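Local coordinates for BILBO1_N domain-containing protein (Trypanosoma brucei equiperdum, PDB 7A1I) that is of unknown function, but its N-terminal part, crystallised here, belongs to the BILBO1 N-terminal family of the ubiquitin clan and may bind partner proteins, at residues S33-Y38 and S84-F89. Numbering follows the deposited sequence.
Sequences SRLLNY and SQVYLF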
ATOM      1  N   SER A  33       7.537   9.317  -2.588  1.00 39.46           N
ATOM      2  CA  SER A  33       6.973   9.519  -3.917  1.00 43.99           C
ATOM      3  C   SER A  33       7.256   8.331  -4.830  1.00 42.44           C
ATOM      4  O   SER A  33       6.379   7.906  -5.597  1.00 38.30           O
ATOM      5  CB  SER A  33       7.508  10.800  -4.529  1.00 44.01           C
ATOM      6  OG  SER A  33       8.853  10.612  -4.917  1.00 57.75           O
ATOM      7  N   ARG A  34       8.464   7.767  -4.738  1.00 43.15           N
ATOM      8  CA  ARG A  34       8.790   6.578  -5.519  1.00 41.97           C
ATOM      9  C   ARG A  34       7.908   5.400  -5.128  1.00 40.67           C
ATOM     10  O   ARG A  34       7.405   4.674  -5.995  1.00 38.91           O
ATOM     11  CB  ARG A  34      10.261   6.214  -5.325  1.00 45.60           C
ATOM     12  CG  ARG A  34      10.779   5.232  -6.377  1.00 60.95           C
ATOM     13  CD  ARG A  34      10.995   5.925  -7.723  1.00 67.96           C
ATOM     14  NE  ARG A  34      12.067   6.916  -7.646  1.00 80.33           N
ATOM     15  CZ  ARG A  34      12.368   7.781  -8.610  1.00 75.47           C
ATOM     16  NH1 ARG A  34      11.675   7.788  -9.741  1.00 78.72           N
ATOM     17  NH2 ARG A  34      13.359   8.647  -8.436  1.00 79.00           N
ATOM     18  N   LEU A  35       7.740   5.176  -3.825  1.00 47.44           N
ATOM     19  CA  LEU A  35       6.873   4.106  -3.349  1.00 42.11           C
ATOM     20  C   LEU A  35       5.444   4.278  -3.855  1.00 37.53           C
ATOM     21  O   LEU A  35       4.769   3.294  -4.212  1.00 35.85           O
ATOM     22  CB  LEU A  35       6.911   4.070  -1.820  1.00 43.65           C
ATOM     23  CG  LEU A  35       5.915   3.088  -1.203  1.00 40.66           C
ATOM     24  CD1 LEU A  35       6.366   1.642  -1.473  1.00 42.03           C
ATOM     25  CD2 LEU A  35       5.816   3.375   0.277  1.00 40.53           C
ATOM     26  N   LEU A  36       4.958   5.517  -3.899  1.00 37.19           N
ATOM     27  CA  LEU A  36       3.603   5.762  -4.386  1.00 36.25           C
ATOM     28  C   LEU A  36       3.480   5.510  -5.887  1.00 37.99           C
ATOM     29  O   LEU A  36       2.457   4.980  -6.348  1.00 35.55           O
ATOM     30  CB  LEU A  36       3.165   7.189  -4.034  1.00 36.80           C
ATOM     31  CG  LEU A  36       2.934   7.436  -2.535  1.00 37.57           C
ATOM     32  CD1 LEU A  36       2.553   8.892  -2.264  1.00 36.83           C
ATOM     33  CD2 LEU A  36       1.917   6.473  -1.912  1.00 38.53           C
ATOM     34  N   ASN A  37       4.497   5.884  -6.668  1.00 36.11           N
ATOM     35  CA  ASN A  37       4.460   5.620  -8.110  1.00 36.42           C
ATOM     36  C   ASN A  37       4.525   4.119  -8.406  1.00 39.54           C
ATOM     37  O   ASN A  37       3.787   3.620  -9.270  1.00 39.55           O
ATOM     38  CB  ASN A  37       5.613   6.346  -8.832  1.00 37.67           C
ATOM     39  CG  ASN A  37       5.491   7.869  -8.763  1.00 40.65           C
ATOM     40  OD1 ASN A  37       4.401   8.416  -8.577  1.00 45.54           O
ATOM     41  ND2 ASN A  37       6.612   8.556  -8.898  1.00 46.45           N
ATOM     42  N   TYR A  38       5.414   3.387  -7.716  1.00 36.68           N
ATOM     43  CA  TYR A  38       5.466   1.929  -7.863  1.00 41.77           C
ATOM     44  C   TYR A  38       4.127   1.292  -7.491  1.00 38.87           C
ATOM     45  O   TYR A  38       3.632   0.399  -8.198  1.00 36.16           O
ATOM     46  CB  TYR A  38       6.577   1.337  -6.989  1.00 41.67           C
ATOM     47  CG  TYR A  38       7.996   1.536  -7.489  1.00 44.70           C
ATOM     48  CD1 TYR A  38       9.080   1.160  -6.707  1.00 55.03           C
ATOM     49  CD2 TYR A  38       8.252   2.105  -8.729  1.00 51.05           C
ATOM     50  CE1 TYR A  38      10.384   1.333  -7.150  1.00 61.87           C
ATOM     51  CE2 TYR A  38       9.552   2.284  -9.183  1.00 62.03           C
ATOM     52  CZ  TYR A  38      10.613   1.897  -8.389  1.00 64.87           C
ATOM     53  OH  TYR A  38      11.900   2.077  -8.836  1.00 84.46           O
ATOM     54  N   SER A  84       7.681  -1.894   7.167  1.00 46.96           N
ATOM     55  CA  SER A  84       6.552  -0.992   7.317  1.00 45.55           C
ATOM     56  C   SER A  84       5.353  -1.488   6.516  1.00 39.54           C
ATOM     57  O   SER A  84       5.490  -2.131   5.471  1.00 41.89           O
ATOM     58  CB  SER A  84       6.929   0.425   6.876  1.00 49.26           C
ATOM     59  OG  SER A  84       7.739   1.061   7.857  1.00 57.74           O
ATOM     60  N   GLN A  85       4.160  -1.194   7.032  1.00 38.41           N
ATOM     61  CA  GLN A  85       2.909  -1.480   6.338  1.00 36.58           C
ATOM     62  C   GLN A  85       2.269  -0.146   5.977  1.00 34.65           C
ATOM     63  O   GLN A  85       1.948   0.661   6.862  1.00 35.07           O
ATOM     64  CB  GLN A  85       1.947  -2.323   7.189  1.00 37.60           C
ATOM     65  CG  GLN A  85       0.622  -2.594   6.490  1.00 36.13           C
ATOM     66  CD  GLN A  85       0.756  -3.606   5.329  1.00 35.71           C
ATOM     67  OE1 GLN A  85       1.180  -4.744   5.532  1.00 37.29           O
ATOM     68  NE2 GLN A  85       0.421  -3.174   4.122  1.00 33.81           N
ATOM     69  N   VAL A  86       2.097   0.078   4.694  1.00 36.18           N
ATOM     70  CA  VAL A  86       1.427   1.256   4.165  1.00 33.56           C
ATOM     71  C   VAL A  86       0.021   0.886   3.728  1.00 31.82           C
ATOM     72  O   VAL A  86      -0.234  -0.248   3.279  1.00 34.30           O
ATOM     73  CB  VAL A  86       2.245   1.839   2.995  1.00 32.32           C
ATOM     74  CG1 VAL A  86       1.466   2.931   2.269  1.00 31.12           C
ATOM     75  CG2 VAL A  86       3.554   2.431   3.549  1.00 37.46           C
ATOM     76  N   TYR A  87      -0.904   1.841   3.865  1.00 36.78           N
ATOM     77  CA  TYR A  87      -2.257   1.695   3.340  1.00 35.33           C
ATOM     78  C   TYR A  87      -2.585   2.907   2.483  1.00 34.10           C
ATOM     79  O   TYR A  87      -2.402   4.048   2.922  1.00 36.15           O
ATOM     80  CB  TYR A  87      -3.308   1.549   4.457  1.00 36.74           C
ATOM     81  CG  TYR A  87      -4.658   1.115   3.935  1.00 39.54           C
ATOM     82  CD1 TYR A  87      -5.687   2.039   3.719  1.00 41.14           C
ATOM     83  CD2 TYR A  87      -4.917  -0.229   3.672  1.00 41.65           C
ATOM     84  CE1 TYR A  87      -6.936   1.623   3.241  1.00 38.90           C
ATOM     85  CE2 TYR A  87      -6.155  -0.648   3.185  1.00 41.72           C
ATOM     86  CZ  TYR A  87      -7.149   0.272   2.965  1.00 41.35           C
ATOM     87  OH  TYR A  87      -8.378  -0.157   2.504  1.00 42.29           O
ATOM     88  N   LEU A  88      -3.105   2.651   1.280  1.00 35.24           N
ATOM     89  CA  LEU A  88      -3.453   3.686   0.315  1.00 33.98           C
ATOM     90  C   LEU A  88      -4.967   3.818   0.222  1.00 35.83           C
ATOM     91  O   LEU A  88      -5.670   2.827  -0.037  1.00 38.54           O
ATOM     92  CB  LEU A  88      -2.862   3.380  -1.063  1.00 33.20           C
ATOM     93  CG  LEU A  88      -1.344   3.191  -1.059  1.00 36.28           C
ATOM     94  CD1 LEU A  88      -0.817   2.881  -2.466  1.00 34.92           C
ATOM     95  CD2 LEU A  88      -0.638   4.421  -0.459  1.00 34.97           C
ATOM     96  N   PHE A  89      -5.467   5.017   0.501  1.00 35.18           N
ATOM     97  CA  PHE A  89      -6.864   5.343   0.268  1.00 36.85           C
ATOM     98  C   PHE A  89      -7.054   5.762  -1.183  1.00 36.87           C
ATOM     99  O   PHE A  89      -6.142   6.302  -1.819  1.00 34.41           O
ATOM    100  CB  PHE A  89      -7.325   6.455   1.213  1.00 40.18           C
ATOM    101  CG  PHE A  89      -7.338   6.048   2.648  1.00 43.73           C
ATOM    102  CD1 PHE A  89      -8.302   5.156   3.117  1.00 46.01           C
ATOM    103  CD2 PHE A  89      -6.386   6.541   3.538  1.00 44.52           C
ATOM    104  CE1 PHE A  89      -8.320   4.760   4.439  1.00 53.19           C
ATOM    105  CE2 PHE A  89      -6.406   6.159   4.871  1.00 48.03           C
ATOM    106  CZ  PHE A  89      -7.379   5.257   5.322  1.00 48.24           C
TER
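Leu36 and Leu88 meet methyl to methyl, CD2 of Leu36 lying 3.6 Å from CD2 of Leu88. Their side chains cross at a slant. In Leu36, CG stands anti to the carbonyl carbon (chi1 -69°), and this brings its branch in toward the strand although CB does not point there. CB of Leu88 points at the helix. The second pair is looser: CD2 of Leu35 lies 4.1 Å from CG2 of Val86. They run past each other in opposite directions. Here both CB atoms point across the interface. The contact is wholly apolar; no hydrogen bond joins the two segments. Helix 32-50 packs on one face of the mixed sheet, and strand 84-89 lies between strands 60-65 and 6-14. This helix-on-sheet arrangement is consistent with the ubiquitin-like (beta-grasp) fold of the BILBO1 N-terminal family. Val10 of strand 6-14 touches both Leu35 and Leu88. NE2 of Gln85 donates to O of Val86 at 3.1 Å and 163°, with that O near the Gln85 amide plane but NE2 tilted 31° from the Val86 carbonyl plane. Asn20 OD1 also bonds NE2. Gln85, Tyr87 and Phe89 each pack on an apolar side chain from another protein's chain.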